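Local atomic coordinates of SxtG (Microseira wollei, PDB entry 6U1R), a protein that probably transfers amidino groups in the cyanobacterial pathway that makes saxitoxin. Residues Leu140-Asn144 against Glu145-Ala149. Residues are numbered along the deposited sequence; the frame is centred on the assembly and turned at random.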
loop_
_atom_site.group_PDB
_atom_site.type_symbol
_atom_site.label_atom_id
_atom_site.label_comp_id
_atom_site.label_asym_id
_atom_site.label_seq_id
_atom_site.Cartn_x
_atom_site.Cartn_y
_atom_site.Cartn_z
ATOM N N LEU A 140 -8.697 7.804 -0.750
ATOM C CA LEU A 140 -8.822 9.131 -0.172
ATOM C C LEU A 140 -8.028 10.113 -1.014
ATOM O O LEU A 140 -6.901 9.809 -1.427
ATOM C CB LEU A 140 -8.262 9.188 1.240
ATOM C CG LEU A 140 -8.991 8.563 2.397
ATOM C CD1 LEU A 140 -7.986 8.505 3.583
ATOM C CD2 LEU A 140 -10.203 9.411 2.727
ATOM N N VAL A 141 -8.598 11.288 -1.257
ATOM C CA VAL A 141 -7.865 12.391 -1.869
ATOM C C VAL A 141 -7.595 13.411 -0.778
ATOM O O VAL A 141 -8.539 14.003 -0.233
ATOM C CB VAL A 141 -8.630 13.037 -3.035
ATOM C CG1 VAL A 141 -7.747 14.111 -3.675
ATOM C CG2 VAL A 141 -9.023 12.015 -4.052
ATOM N N ILE A 142 -6.316 13.626 -0.467
ATOM C CA ILE A 142 -5.888 14.561 0.572
ATOM C C ILE A 142 -4.963 15.568 -0.107
ATOM O O ILE A 142 -3.766 15.305 -0.286
ATOM C CB ILE A 142 -5.173 13.874 1.743
ATOM C CG1 ILE A 142 -6.018 12.742 2.347
ATOM C CG2 ILE A 142 -4.828 14.914 2.833
ATOM C CD1 ILE A 142 -7.379 13.183 2.885
ATOM N N GLY A 143 -5.500 16.715 -0.497
ATOM C CA GLY A 143 -4.663 17.705 -1.159
ATOM C C GLY A 143 -4.223 17.204 -2.525
ATOM O O GLY A 143 -5.067 16.943 -3.384
ATOM N N ASN A 144 -2.920 17.035 -2.741
ATOM C CA ASN A 144 -2.409 16.540 -4.007
ATOM C C ASN A 144 -2.068 15.050 -3.965
ATOM O O ASN A 144 -1.434 14.552 -4.900
ATOM C CB ASN A 144 -1.171 17.342 -4.442
ATOM C CG ASN A 144 0.010 17.159 -3.503
ATOM O OD1 ASN A 144 -0.068 16.424 -2.519
ATOM N ND2 ASN A 144 1.125 17.817 -3.816
ATOM N N GLU A 145 -2.514 14.330 -2.934
ATOM C CA GLU A 145 -2.178 12.924 -2.729
ATOM C C GLU A 145 -3.412 12.039 -2.845
ATOM O O GLU A 145 -4.456 12.341 -2.240
ATOM C CB GLU A 145 -1.545 12.731 -1.351
ATOM C CG GLU A 145 -1.133 11.300 -1.038
ATOM C CD GLU A 145 -0.551 11.139 0.353
ATOM O OE1 GLU A 145 -0.737 12.043 1.192
ATOM O OE2 GLU A 145 0.094 10.104 0.615
ATOM N N ILE A 146 -3.276 10.932 -3.586
ATOM C CA ILE A 146 -4.265 9.849 -3.600
ATOM C C ILE A 146 -3.723 8.687 -2.755
ATOM O O ILE A 146 -2.595 8.227 -2.970
ATOM C CB ILE A 146 -4.590 9.415 -5.040
ATOM C CG1 ILE A 146 -5.183 10.611 -5.799
ATOM C CG2 ILE A 146 -5.563 8.234 -5.050
ATOM C CD1 ILE A 146 -5.563 10.356 -7.194
ATOM N N ILE A 147 -4.499 8.247 -1.757
ATOM C CA ILE A 147 -4.118 7.166 -0.844
ATOM C C ILE A 147 -5.018 5.962 -1.098
ATOM O O ILE A 147 -6.252 6.069 -1.014
ATOM C CB ILE A 147 -4.231 7.604 0.631
ATOM C CG1 ILE A 147 -3.428 8.882 0.886
ATOM C CG2 ILE A 147 -3.760 6.479 1.566
ATOM C CD1 ILE A 147 -3.691 9.511 2.244
ATOM N N GLU A 148 -4.405 4.804 -1.366
ATOM C CA GLU A 148 -5.166 3.566 -1.511
ATOM C C GLU A 148 -5.423 2.964 -0.135
ATOM O O GLU A 148 -4.480 2.671 0.619
ATOM C CB GLU A 148 -4.441 2.570 -2.419
ATOM C CG GLU A 148 -4.056 3.183 -3.785
ATOM C CD GLU A 148 -3.749 2.170 -4.879
ATOM O OE1 GLU A 148 -3.782 0.944 -4.613
ATOM O OE2 GLU A 148 -3.466 2.615 -6.021
ATOM N N ALA A 149 -6.699 2.774 0.173
ATOM C CA ALA A 149 -7.137 2.302 1.474
ATOM C C ALA A 149 -6.786 0.829 1.695
ATOM O O ALA A 149 -6.847 0.013 0.766
ATOM C CB ALA A 149 -8.639 2.477 1.609
HETATM O O HOH W 1 -1.522 14.870 1.232
#
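The carbonyl oxygen of Ile-142 is gripped twice: a water donates to Ile-142 O from 2.7 Å, and Glu-145 N binds Ile-142 O at 3.1 Å. The amide bond is bent, with an N-H...O angle of 155°, and its donor stands 53° out of the carbonyl plane, not on a lone pair. The same water also donates to Glu-145 OE1 at 2.9 Å, so that it ties the carboxylate back to the start of the turn. With CG anti to the backbone N (chi1 -179°) and the chain extended beyond it, Glu-145 carries OE2 on to Thr-178 and His-245, which together with the water fix the rotation of the carboxylate. Gly-143, at positive phi, and Asn-144 occupy the corners of the turn.

The straighter bond from Ile-142 N to Glu-145 O, at 2.9 Å, is the other half of the pair that closes the turn; the reciprocal amide pair of Leu-140 and Ile-147 follows farther along the strands. On the face shared with Glu-145, Ile-142 CG1 meets Ile-147 CD1 at 4.0 Å, the two branches crossing at a slant; on the other, Val-141 CG2 lies 4.4 Å from Ile-146 CG1, and Ile-146 packs on helix 164-172. Strand 176-179 runs parallel to 145-148 on the side away from 139-142. This is a beta hairpin with a two-residue loop, Gly-143 and Asn-144, in a type II' turn.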